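Local coordinates for RNA-binding protein Unr (Drosophila melanogaster, PDB 4QQB), which binds RNA, including the 3'-UTR of msl-2 transcripts through its first cold-shock domain, and regulates dosage compensation in both sexes of the fly, at residues R6-I11 with Q22-Q27. Sequence-based numbering, arbitrary orientation.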
loop_
_atom_site.group_PDB
_atom_site.type_symbol
_atom_site.label_atom_id
_atom_site.label_comp_id
_atom_site.label_asym_id
_atom_site.label_seq_id
_atom_site.Cartn_x
_atom_site.Cartn_y
_atom_site.Cartn_z
ATOM N N ARG E 6 33.534 -6.545 2.769
ATOM C CA ARG E 6 33.199 -5.117 2.763
ATOM C C ARG E 6 34.151 -4.313 1.874
ATOM O O ARG E 6 35.323 -4.652 1.745
ATOM C CB ARG E 6 33.256 -4.562 4.187
ATOM C CG ARG E 6 32.426 -5.335 5.199
ATOM C CD ARG E 6 31.045 -4.737 5.384
ATOM N NE ARG E 6 31.090 -3.492 6.153
ATOM C CZ ARG E 6 30.036 -2.900 6.719
ATOM N NH1 ARG E 6 28.822 -3.429 6.624
ATOM N NH2 ARG E 6 30.195 -1.767 7.392
ATOM N N GLU E 7 33.636 -3.248 1.263
ATOM C CA GLU E 7 34.457 -2.312 0.492
ATOM C C GLU E 7 34.015 -0.865 0.760
ATOM O O GLU E 7 33.124 -0.629 1.585
ATOM C CB GLU E 7 34.440 -2.664 -1.007
ATOM C CG GLU E 7 33.071 -2.728 -1.671
ATOM C CD GLU E 7 33.154 -2.609 -3.191
ATOM O OE1 GLU E 7 33.766 -1.629 -3.684
ATOM O OE2 GLU E 7 32.601 -3.483 -3.896
ATOM N N THR E 8 34.643 0.096 0.081
ATOM C CA THR E 8 34.454 1.513 0.392
ATOM C C THR E 8 33.991 2.344 -0.804
ATOM O O THR E 8 34.199 1.974 -1.970
ATOM C CB THR E 8 35.757 2.140 0.916
ATOM O OG1 THR E 8 36.703 2.247 -0.154
ATOM C CG2 THR E 8 36.353 1.295 2.030
ATOM N N GLY E 9 33.375 3.481 -0.489
ATOM C CA GLY E 9 32.866 4.403 -1.503
ATOM C C GLY E 9 32.485 5.765 -0.942
ATOM O O GLY E 9 32.492 5.977 0.276
ATOM N N ILE E 10 32.154 6.690 -1.843
ATOM C CA ILE E 10 31.754 8.047 -1.469
ATOM C C ILE E 10 30.296 8.278 -1.855
ATOM O O ILE E 10 29.852 7.820 -2.914
ATOM C CB ILE E 10 32.598 9.124 -2.198
ATOM C CG1 ILE E 10 34.069 8.699 -2.354
ATOM C CG2 ILE E 10 32.484 10.468 -1.482
ATOM C CD1 ILE E 10 34.813 8.493 -1.052
ATOM N N ILE E 11 29.570 9.014 -1.015
ATOM C CA ILE E 11 28.188 9.401 -1.314
ATOM C C ILE E 11 28.149 10.357 -2.522
ATOM O O ILE E 11 28.701 11.452 -2.488
ATOM C CB ILE E 11 27.506 10.082 -0.102
ATOM C CG1 ILE E 11 27.486 9.158 1.130
ATOM C CG2 ILE E 11 26.090 10.524 -0.451
ATOM C CD1 ILE E 11 26.583 7.954 1.010
ATOM N N GLN E 22 29.573 6.255 -5.179
ATOM C CA GLN E 22 30.699 5.944 -6.058
ATOM C C GLN E 22 31.621 5.007 -5.307
ATOM O O GLN E 22 32.094 5.338 -4.219
ATOM C CB GLN E 22 31.460 7.193 -6.523
ATOM C CG GLN E 22 31.208 7.585 -7.980
ATOM C CD GLN E 22 31.558 6.496 -8.988
ATOM O OE1 GLN E 22 31.015 6.467 -10.099
ATOM N NE2 GLN E 22 32.461 5.592 -8.606
ATOM N N CYS E 23 31.850 3.830 -5.884
ATOM C CA CYS E 23 32.701 2.818 -5.269
ATOM C C CYS E 23 34.165 3.139 -5.520
ATOM O O CYS E 23 34.543 3.542 -6.621
ATOM C CB CYS E 23 32.377 1.432 -5.829
ATOM S SG CYS E 23 30.715 0.832 -5.456
ATOM N N CYS E 24 34.987 2.955 -4.494
ATOM C CA CYS E 24 36.406 3.274 -4.595
ATOM C C CYS E 24 37.164 2.146 -5.274
ATOM O O CYS E 24 37.787 2.356 -6.314
ATOM C CB CYS E 24 36.987 3.553 -3.214
ATOM S SG CYS E 24 36.256 5.011 -2.441
ATOM N N GLU E 25 37.086 0.951 -4.693
ATOM C CA GLU E 25 37.790 -0.225 -5.223
ATOM C C GLU E 25 36.882 -1.085 -6.111
ATOM O O GLU E 25 36.800 -2.301 -5.955
ATOM C CB GLU E 25 38.403 -1.039 -4.077
ATOM C CG GLU E 25 37.410 -1.608 -3.075
ATOM C CD GLU E 25 37.734 -1.204 -1.651
ATOM O OE1 GLU E 25 37.636 0.005 -1.354
ATOM O OE2 GLU E 25 38.073 -2.085 -0.830
ATOM N N ARG E 26 36.239 -0.424 -7.070
ATOM C CA ARG E 26 35.256 -1.023 -7.969
ATOM C C ARG E 26 34.759 0.103 -8.867
ATOM O O ARG E 26 34.393 1.169 -8.374
ATOM C CB ARG E 26 34.087 -1.618 -7.169
ATOM C CG ARG E 26 32.759 -1.743 -7.918
ATOM C CD ARG E 26 32.503 -3.131 -8.489
ATOM N NE ARG E 26 31.834 -3.987 -7.509
ATOM C CZ ARG E 26 32.439 -4.855 -6.696
ATOM N NH1 ARG E 26 33.756 -5.033 -6.722
ATOM N NH2 ARG E 26 31.713 -5.566 -5.843
ATOM N N GLN E 27 34.753 -0.113 -10.175
ATOM C CA GLN E 27 34.199 0.883 -11.080
ATOM C C GLN E 27 32.691 0.684 -11.185
ATOM O O GLN E 27 32.210 -0.041 -12.057
ATOM C CB GLN E 27 34.849 0.797 -12.455
ATOM C CG GLN E 27 34.317 1.834 -13.432
ATOM C CD GLN E 27 35.196 1.988 -14.650
ATOM O OE1 GLN E 27 35.561 3.103 -15.027
ATOM N NE2 GLN E 27 35.551 0.868 -15.272
#
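Ile-10 and Gln-22 form an antiparallel hydrogen-bonded pair, Ile-10 N to Gln-22 O at 2.7 Å and Gln-22 N to Ile-10 O at 2.8 Å, and Gly-9 faces Cys-23 as the adjoining non-hydrogen-bonded pair. One further bond, Cys-24 N to Thr-8 O (2.8 Å, N-H...O 172°), carries the pairing to where the second strand gives way to loop. Here the Cys-24 SG packs against Gly-9 CA at 3.6 Å and touches Ile-10 CD1. Side chains of the loop then take over. The Glu-25 chain bends at chi2, turning CD toward strand 7-14, and OE1 meets Thr-8, whose hydroxyl OG1 donates to it at 2.7 Å, nearly along the carboxylate C-O axis; the backbone N of Thr-8 adds a weak bond to the same oxygen. With a valine in place of Thr-8, Glu-25 OE1 would probably keep, of these two bonds, the weak one from the backbone N-H, and its carboxylate would be freer to turn. Glu-7 passes Glu-25 in the opposite direction, its CB 3.7 Å from Glu-25 CD, and reaches Arg-26 with its chain extended beyond CG. Glu-7 OE2 sits above one face of the Arg-26 guanidinium, toward its rim and well out of its plane, 3.0 Å from Arg-26 NH2; no N-H points at it, and the salt bridge rests on charge. On its other flank strand 7-14 pairs with strand 49-56, and Phe-52 there touches both Glu-7 and Cys-23. This is the first hairpin of the cold-shock domain, an OB-fold barrel: backbone bonds fix its register, while two acidic side chains, met by a hydroxyl and an arginine, probably steady the loop leaving it.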